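Side-chain contacts in IG hypothetical 16092 (Bacillus cereus ATCC 14579, PDB 1YQH), which is of unknown function but belongs to the UPF0045 (DUF77) family, related to thiamine-binding proteins, and may bind thiamine or a similar small molecule: residues A[8-13]-A[55-60]; A[38-43]-A[91-96]. All coordinates share one frame; numbering follows the deposited sequence.

Interaction 1: A[8-13]-A[55-60]; sequences VTMSFS and DVLLDV
Met-10, present as selenomethionine, rises from strand 8-13 and lays its outer end against Leu-57 and Leu-58 of helix 55-60. Its CG stands anti to the backbone N (chi1 -175°) and the next torsion is also extended, which lifts SE straight off the strand to 3.9 Å from Leu-57 CB. The last torsion then folds (chi3 -65°), so that the methyl turns back toward the Val-8 end. There CE sits between two consecutive leucines, 3.7 Å from Leu-57 CB and 3.9 Å from Leu-58 CD2. The two leucines use different parts. Leu-57 offers its CB flank to the selenium and the methyl, its chain running past that of Met-10 in the opposite sense, whereas Leu-58 crosses the Met-10 chain nearly at right angles; its CB leaves the helix away from the strand, and the isobutyl group returns CG and CD2 to CE.

Strand 8-17 is an inner strand of a four-stranded antiparallel sheet with order 2-3-1-4, the ferredoxin-like arrangement, and helix 54-70 packs on one face of it. The two short segments run almost parallel, at 13°, with their axes 9.6 Å apart. Val-8, Met-10 and Phe-12 point to the helix side, and the alternating Thr-9 and Ser-11 turn toward the second subunit, where Ser-11 OG bonds to Glu-47 of that subunit.

Closer to the strand, the CD2 branch of Leu-57 reaches down beside Val-8, meeting CG2 at 3.6 Å and passing 4.2 Å from Met-10 CB. The CB of Val-8 points toward the helix, and CG2 is the methyl that meets Leu-57. Leu-50 of the adjacent strand supports Leu-57 from the sheet, and Ile-80 and Ile-82 of strand 75-84 pack against Met-10.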
ATOM      1  N   VAL A   8      -6.548  -0.290 -17.240  1.00 13.40           N
ATOM      2  CA  VAL A   8      -5.883  -0.709 -16.008  1.00 12.70           C
ATOM      3  C   VAL A   8      -6.987  -0.938 -14.974  1.00 11.77           C
ATOM      4  O   VAL A   8      -8.132  -0.473 -15.124  1.00 10.58           O
ATOM      5  CB  VAL A   8      -4.823   0.316 -15.458  1.00 13.10           C
ATOM      6  CG1 VAL A   8      -3.762   0.617 -16.509  1.00 14.04           C
ATOM      7  CG2 VAL A   8      -5.474   1.608 -14.958  1.00 14.83           C
ATOM      8  N   THR A   9      -6.644  -1.682 -13.935  1.00 11.07           N
ATOM      9  CA  THR A   9      -7.447  -1.751 -12.735  1.00 11.77           C
ATOM     10  C   THR A   9      -6.571  -1.156 -11.614  1.00 11.80           C
ATOM     11  O   THR A   9      -5.351  -1.333 -11.611  1.00 10.90           O
ATOM     12  CB  THR A   9      -7.882  -3.216 -12.468  1.00 11.99           C
ATOM     13  OG1 THR A   9      -8.686  -3.673 -13.580  1.00 13.96           O
ATOM     14  CG2 THR A   9      -8.701  -3.328 -11.196  1.00 13.53           C
HETATM   15  N   MSE A  10      -7.195  -0.427 -10.698  1.00 12.25           N
HETATM   16  CA  MSE A  10      -6.482   0.315  -9.670  1.00 14.75           C
HETATM   17  C   MSE A  10      -7.336   0.291  -8.403  1.00 13.61           C
HETATM   18  O   MSE A  10      -8.561   0.164  -8.486  1.00 13.50           O
HETATM   19  CB  MSE A  10      -6.319   1.756 -10.159  1.00 14.65           C
HETATM   20  CG  MSE A  10      -5.501   2.667  -9.286  1.00 17.32           C
HETATM   21 SE   MSE A  10      -5.527   4.449 -10.050  1.00 22.82          SE
HETATM   22  CE  MSE A  10      -4.563   4.112 -11.739  1.00 17.35           C
ATOM     23  N   SER A  11      -6.699   0.358  -7.235  1.00 11.56           N
ATOM     24  CA  SER A  11      -7.422   0.723  -6.036  1.00 11.06           C
ATOM     25  C   SER A  11      -6.741   1.894  -5.372  1.00 10.74           C
ATOM     26  O   SER A  11      -5.544   2.139  -5.593  1.00 11.24           O
ATOM     27  CB  SER A  11      -7.560  -0.460  -5.065  1.00 11.13           C
ATOM     28  OG  SER A  11      -6.306  -0.839  -4.533  1.00 12.48           O
ATOM     29  N   PHE A  12      -7.499   2.640  -4.579  1.00 10.61           N
ATOM     30  CA  PHE A  12      -6.900   3.740  -3.846  1.00 10.49           C
ATOM     31  C   PHE A  12      -7.677   4.022  -2.585  1.00 10.43           C
ATOM     32  O   PHE A  12      -8.857   3.649  -2.449  1.00  9.86           O
ATOM     33  CB  PHE A  12      -6.826   5.013  -4.729  1.00 10.81           C
ATOM     34  CG  PHE A  12      -8.089   5.850  -4.720  1.00 10.90           C
ATOM     35  CD1 PHE A  12      -8.159   7.020  -3.951  1.00 12.07           C
ATOM     36  CD2 PHE A  12      -9.205   5.476  -5.477  1.00 11.41           C
ATOM     37  CE1 PHE A  12      -9.311   7.805  -3.932  1.00 11.75           C
ATOM     38  CE2 PHE A  12     -10.362   6.258  -5.466  1.00 10.55           C
ATOM     39  CZ  PHE A  12     -10.422   7.423  -4.694  1.00 11.29           C
ATOM     40  N   SER A  13      -7.010   4.695  -1.663  1.00  9.42           N
ATOM     41  CA  SER A  13      -7.676   5.203  -0.479  1.00 10.10           C
ATOM     42  C   SER A  13      -7.076   6.543  -0.088  1.00  9.79           C
ATOM     43  O   SER A  13      -5.927   6.831  -0.439  1.00 10.44           O
ATOM     44  CB  SER A  13      -7.562   4.193   0.665  1.00  9.77           C
ATOM     45  OG  SER A  13      -6.210   3.877   0.923  1.00 13.23           O
ATOM     46  N   ASP A  55      -4.358   7.345 -17.237  1.00 11.39           N
ATOM     47  CA  ASP A  55      -4.300   8.775 -16.921  1.00 12.57           C
ATOM     48  C   ASP A  55      -5.625   9.304 -16.359  1.00 12.53           C
ATOM     49  O   ASP A  55      -5.626  10.159 -15.474  1.00 13.15           O
ATOM     50  CB  ASP A  55      -3.882   9.607 -18.144  1.00 13.20           C
ATOM     51  CG  ASP A  55      -2.432   9.379 -18.553  1.00 15.75           C
ATOM     52  OD1 ASP A  55      -1.641   8.860 -17.754  1.00 16.47           O
ATOM     53  OD2 ASP A  55      -2.073   9.740 -19.686  1.00 17.52           O
ATOM     54  N   VAL A  56      -6.744   8.796 -16.873  1.00 11.96           N
ATOM     55  CA  VAL A  56      -8.062   9.176 -16.368  1.00 12.64           C
ATOM     56  C   VAL A  56      -8.187   8.774 -14.906  1.00 12.11           C
ATOM     57  O   VAL A  56      -8.606   9.580 -14.081  1.00 12.27           O
ATOM     58  CB  VAL A  56      -9.218   8.561 -17.209  1.00 13.19           C
ATOM     59  CG1 VAL A  56     -10.592   8.828 -16.567  1.00 13.69           C
ATOM     60  CG2 VAL A  56      -9.170   9.118 -18.624  1.00 14.01           C
ATOM     61  N   LEU A  57      -7.812   7.540 -14.594  1.00 11.21           N
ATOM     62  CA  LEU A  57      -7.868   7.054 -13.216  1.00 11.35           C
ATOM     63  C   LEU A  57      -6.934   7.814 -12.268  1.00 11.12           C
ATOM     64  O   LEU A  57      -7.342   8.183 -11.175  1.00 10.37           O
ATOM     65  CB  LEU A  57      -7.599   5.550 -13.167  1.00 11.50           C
ATOM     66  CG  LEU A  57      -8.819   4.621 -13.291  1.00 12.62           C
ATOM     67  CD1 LEU A  57      -9.816   5.032 -14.356  1.00 14.43           C
ATOM     68  CD2 LEU A  57      -8.367   3.165 -13.502  1.00 11.87           C
ATOM     69  N   LEU A  58      -5.691   8.058 -12.684  1.00 11.74           N
ATOM     70  CA  LEU A  58      -4.786   8.851 -11.850  1.00 12.30           C
ATOM     71  C   LEU A  58      -5.331  10.259 -11.599  1.00 12.41           C
ATOM     72  O   LEU A  58      -5.185  10.798 -10.499  1.00 12.70           O
ATOM     73  CB  LEU A  58      -3.369   8.907 -12.431  1.00 12.01           C
ATOM     74  CG  LEU A  58      -2.631   7.569 -12.382  1.00 13.38           C
ATOM     75  CD1 LEU A  58      -1.396   7.668 -13.272  1.00 17.06           C
ATOM     76  CD2 LEU A  58      -2.263   7.210 -10.929  1.00 13.63           C
ATOM     77  N   ASP A  59      -5.959  10.849 -12.607  1.00 12.85           N
ATOM     78  CA  ASP A  59      -6.590  12.147 -12.421  1.00 12.99           C
ATOM     79  C   ASP A  59      -7.758  12.080 -11.430  1.00 12.36           C
ATOM     80  O   ASP A  59      -7.950  13.016 -10.633  1.00 11.43           O
ATOM     81  CB  ASP A  59      -7.044  12.752 -13.751  1.00 13.67           C
ATOM     82  CG  ASP A  59      -7.541  14.179 -13.582  1.00 17.17           C
ATOM     83  OD1 ASP A  59      -6.737  15.042 -13.162  1.00 20.80           O
ATOM     84  OD2 ASP A  59      -8.735  14.415 -13.837  1.00 20.93           O
ATOM     85  N   VAL A  60      -8.524  10.985 -11.462  1.00 11.79           N
ATOM     86  CA  VAL A  60      -9.580  10.776 -10.456  1.00 11.73           C
ATOM     87  C   VAL A  60      -8.991  10.773  -9.045  1.00 11.31           C
ATOM     88  O   VAL A  60      -9.506  11.445  -8.145  1.00 10.99           O
ATOM     89  CB  VAL A  60     -10.415   9.488 -10.724  1.00 11.25           C
ATOM     90  CG1 VAL A  60     -11.328   9.150  -9.537  1.00 12.21           C
ATOM     91  CG2 VAL A  60     -11.224   9.669 -11.989  1.00 12.96           C
TER

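Interaction 2: A[38-43]-A[91-96]; sequences GVRYEV and TIDEKV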
ATOM      1  N   GLY A  38     -17.566   8.915 -14.025  1.00  9.83           N
ATOM      2  CA  GLY A  38     -18.010   8.072 -15.143  1.00  9.87           C
ATOM      3  C   GLY A  38     -17.350   6.701 -15.256  1.00  9.07           C
ATOM      4  O   GLY A  38     -17.810   5.870 -16.033  1.00  9.64           O
ATOM      5  N   VAL A  39     -16.252   6.463 -14.532  1.00  9.01           N
ATOM      6  CA  VAL A  39     -15.561   5.166 -14.636  1.00  8.78           C
ATOM      7  C   VAL A  39     -16.227   4.128 -13.771  1.00  8.99           C
ATOM      8  O   VAL A  39     -16.867   4.467 -12.768  1.00  9.04           O
ATOM      9  CB  VAL A  39     -14.034   5.257 -14.276  1.00  9.17           C
ATOM     10  CG1 VAL A  39     -13.373   6.394 -15.060  1.00 10.22           C
ATOM     11  CG2 VAL A  39     -13.833   5.419 -12.787  1.00 10.61           C
ATOM     12  N   ARG A  40     -16.104   2.863 -14.172  1.00  8.80           N
ATOM     13  CA  ARG A  40     -16.562   1.761 -13.328  1.00 10.14           C
ATOM     14  C   ARG A  40     -15.776   1.744 -12.013  1.00  9.98           C
ATOM     15  O   ARG A  40     -14.550   1.862 -12.013  1.00  9.60           O
ATOM     16  CB  ARG A  40     -16.378   0.431 -14.045  1.00 10.28           C
ATOM     17  CG  ARG A  40     -16.852  -0.723 -13.185  1.00 12.17           C
ATOM     18  CD  ARG A  40     -16.876  -2.018 -13.921  1.00 17.46           C
ATOM     19  NE  ARG A  40     -17.141  -3.089 -12.970  1.00 17.00           N
ATOM     20  CZ  ARG A  40     -17.009  -4.381 -13.243  1.00 19.62           C
ATOM     21  NH1 ARG A  40     -16.596  -4.773 -14.439  1.00 20.21           N
ATOM     22  NH2 ARG A  40     -17.267  -5.276 -12.303  1.00 19.83           N
ATOM     23  N   TYR A  41     -16.478   1.581 -10.892  1.00  9.55           N
ATOM     24  CA  TYR A  41     -15.809   1.532  -9.595  1.00  9.65           C
ATOM     25  C   TYR A  41     -16.566   0.663  -8.596  1.00  9.93           C
ATOM     26  O   TYR A  41     -17.729   0.308  -8.804  1.00  9.57           O
ATOM     27  CB  TYR A  41     -15.663   2.956  -9.019  1.00  9.31           C
ATOM     28  CG  TYR A  41     -16.984   3.558  -8.588  1.00  9.91           C
ATOM     29  CD1 TYR A  41     -17.763   4.307  -9.484  1.00  9.83           C
ATOM     30  CD2 TYR A  41     -17.477   3.351  -7.292  1.00  9.64           C
ATOM     31  CE1 TYR A  41     -19.006   4.857  -9.075  1.00  9.00           C
ATOM     32  CE2 TYR A  41     -18.703   3.873  -6.884  1.00  9.33           C
ATOM     33  CZ  TYR A  41     -19.458   4.618  -7.782  1.00 10.33           C
ATOM     34  OH  TYR A  41     -20.660   5.122  -7.369  1.00 11.28           O
ATOM     35  N   GLU A  42     -15.882   0.319  -7.508  1.00  9.93           N
ATOM     36  CA  GLU A  42     -16.521  -0.296  -6.363  1.00 11.10           C
ATOM     37  C   GLU A  42     -15.831   0.169  -5.096  1.00 11.46           C
ATOM     38  O   GLU A  42     -14.615   0.033  -4.966  1.00 11.99           O
ATOM     39  CB  GLU A  42     -16.457  -1.812  -6.458  1.00 11.83           C
ATOM     40  CG  GLU A  42     -17.227  -2.518  -5.356  1.00 14.35           C
ATOM     41  CD  GLU A  42     -17.077  -4.018  -5.458  1.00 16.66           C
ATOM     42  OE1 GLU A  42     -18.075  -4.681  -5.792  1.00 21.64           O
ATOM     43  OE2 GLU A  42     -15.957  -4.525  -5.248  1.00 17.28           O
ATOM     44  N   VAL A  43     -16.619   0.730  -4.187  1.00 11.06           N
ATOM     45  CA  VAL A  43     -16.116   1.156  -2.892  1.00 10.87           C
ATOM     46  C   VAL A  43     -16.020  -0.061  -1.956  1.00 10.94           C
ATOM     47  O   VAL A  43     -17.002  -0.790  -1.749  1.00 11.59           O
ATOM     48  CB  VAL A  43     -17.008   2.266  -2.280  1.00  9.95           C
ATOM     49  CG1 VAL A  43     -16.465   2.683  -0.910  1.00 11.30           C
ATOM     50  CG2 VAL A  43     -17.065   3.494  -3.220  1.00 10.25           C
ATOM     51  N   THR A  91      -8.904  -6.222 -16.141  1.00 13.29           N
ATOM     52  CA  THR A  91     -10.247  -5.825 -15.738  1.00 13.44           C
ATOM     53  C   THR A  91     -10.588  -6.339 -14.347  1.00 12.97           C
ATOM     54  O   THR A  91      -9.971  -7.285 -13.846  1.00 12.47           O
ATOM     55  CB  THR A  91     -11.323  -6.359 -16.720  1.00 13.95           C
ATOM     56  OG1 THR A  91     -11.272  -7.790 -16.746  1.00 16.21           O
ATOM     57  CG2 THR A  91     -11.102  -5.792 -18.129  1.00 15.97           C
ATOM     58  N   ILE A  92     -11.586  -5.711 -13.729  1.00 12.21           N
ATOM     59  CA  ILE A  92     -12.079  -6.164 -12.443  1.00 12.19           C
ATOM     60  C   ILE A  92     -12.613  -7.597 -12.572  1.00 12.59           C
ATOM     61  O   ILE A  92     -12.279  -8.481 -11.777  1.00 12.44           O
ATOM     62  CB  ILE A  92     -13.181  -5.230 -11.916  1.00 11.53           C
ATOM     63  CG1 ILE A  92     -12.571  -3.863 -11.556  1.00 11.72           C
ATOM     64  CG2 ILE A  92     -13.898  -5.872 -10.706  1.00 11.03           C
ATOM     65  CD1 ILE A  92     -13.586  -2.731 -11.239  1.00 12.09           C
ATOM     66  N   ASP A  93     -13.433  -7.815 -13.590  1.00 13.67           N
ATOM     67  CA  ASP A  93     -14.108  -9.104 -13.744  1.00 14.93           C
ATOM     68  C   ASP A  93     -13.131 -10.269 -13.864  1.00 15.56           C
ATOM     69  O   ASP A  93     -13.371 -11.330 -13.307  1.00 14.91           O
ATOM     70  CB  ASP A  93     -15.094  -9.064 -14.910  1.00 15.56           C
ATOM     71  CG  ASP A  93     -16.315  -8.209 -14.608  1.00 17.70           C
ATOM     72  OD1 ASP A  93     -16.540  -7.876 -13.433  1.00 20.49           O
ATOM     73  OD2 ASP A  93     -17.073  -7.878 -15.547  1.00 22.20           O
ATOM     74  N   GLU A  94     -12.008 -10.069 -14.557  1.00 16.34           N
ATOM     75  CA  GLU A  94     -11.079 -11.176 -14.738  1.00 17.83           C
ATOM     76  C   GLU A  94     -10.451 -11.589 -13.409  1.00 18.31           C
ATOM     77  O   GLU A  94     -10.111 -12.754 -13.219  1.00 18.77           O
ATOM     78  CB  GLU A  94     -10.017 -10.841 -15.783  1.00 18.51           C
ATOM     79  CG  GLU A  94      -8.755 -10.274 -15.224  1.00 20.35           C
ATOM     80  CD  GLU A  94      -7.740 -10.026 -16.306  1.00 23.39           C
ATOM     81  OE1 GLU A  94      -7.912  -9.044 -17.055  1.00 24.81           O
ATOM     82  OE2 GLU A  94      -6.782 -10.817 -16.400  1.00 24.74           O
ATOM     83  N   LYS A  95     -10.326 -10.639 -12.486  1.00 18.34           N
ATOM     84  CA  LYS A  95      -9.698 -10.916 -11.198  1.00 18.47           C
ATOM     85  C   LYS A  95     -10.652 -11.456 -10.133  1.00 18.40           C
ATOM     86  O   LYS A  95     -10.221 -12.205  -9.256  1.00 19.28           O
ATOM     87  CB  LYS A  95      -8.931  -9.687 -10.705  1.00 18.50           C
ATOM     88  CG  LYS A  95      -7.882  -9.247 -11.744  1.00 19.45           C
ATOM     89  CD  LYS A  95      -6.886  -8.253 -11.213  1.00 20.33           C
ATOM     90  CE  LYS A  95      -5.837  -8.919 -10.358  1.00 20.43           C
ATOM     91  NZ  LYS A  95      -5.094  -7.870  -9.595  1.00 19.10           N
ATOM     92  N   VAL A  96     -11.940 -11.126 -10.226  1.00 17.43           N
ATOM     93  CA  VAL A  96     -12.880 -11.489  -9.151  1.00 17.42           C
ATOM     94  C   VAL A  96     -13.933 -12.546  -9.502  1.00 17.21           C
ATOM     95  O   VAL A  96     -14.622 -13.024  -8.613  1.00 16.36           O
ATOM     96  CB  VAL A  96     -13.619 -10.245  -8.562  1.00 17.15           C
ATOM     97  CG1 VAL A  96     -12.627  -9.196  -8.106  1.00 17.71           C
ATOM     98  CG2 VAL A  96     -14.619  -9.666  -9.565  1.00 17.65           C
TER
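Arg-40 reaches from strand 40-43, outermost in the sheet of this chain, to Ile-92 and Asp-93 in the first turn of helix 92-96. Its CB points toward the helix, and CG, turned opposite the backbone N (chi1 -180°), begins a fully extended chain. CG and CD make only loose contact, each 4.3 Å from Ile-92 CD1. NE follows at 4.0 Å from that same methyl. At the head, Ile-92 lies over one face of the guanidinium, with CG2 3.8 Å from NH2, while the carboxylate of Asp-93 arrives at the edge. NH2 donates to Asp-93 OD1 at 2.9 Å, in the guanidinium plane and on the syn side of OD1 but 34° out of the carboxylate plane; NH1 adds a weak bond of 3.3 Å to Asp-93 OD2. The two flat groups are tilted by 60°, so this two-pronged salt bridge is far from coplanar.

Asp-93 OD1 also bonds to Tyr-103 OH, which gives it a second partner besides the arginine. The helix itself starts with a capping box: Thr-91 OG1 accepts from Glu-94 N, and Glu-94 OE1 accepts from Thr-91 N.

With one strong and one weak prong, the pairing leans on NH2 and OD1. The negative charge of Asp-93, sitting at the helix N-terminus, would be favoured both by the arginine and probably by the helix dipole.

How the interactions relate
The two contacts share the four-stranded sheet, with centres 11 Å apart. Interaction 1 packs a helix on one face of inner strand 8-17; interaction 2 joins strand 40-43, outermost in the sheet of this chain, to the C-terminal helix 92-96, with strand 48-52 lying between the two strands. That strand serves both: Leu-50 touches Leu-57, and Thr-49 touches Ile-92. The segments also touch outside the contacts proper. Thr-9 OG1 comes within 3.4 Å of Thr-91 C, and Leu-57 CD1 packs 3.9 Å from Val-39 CG1. Interaction 1 is buried and apolar, whereas interaction 2 is partly buried and built on a salt bridge. Both adjoin the second subunit, whose Ala-45 packs on Thr-9 and on Ile-92.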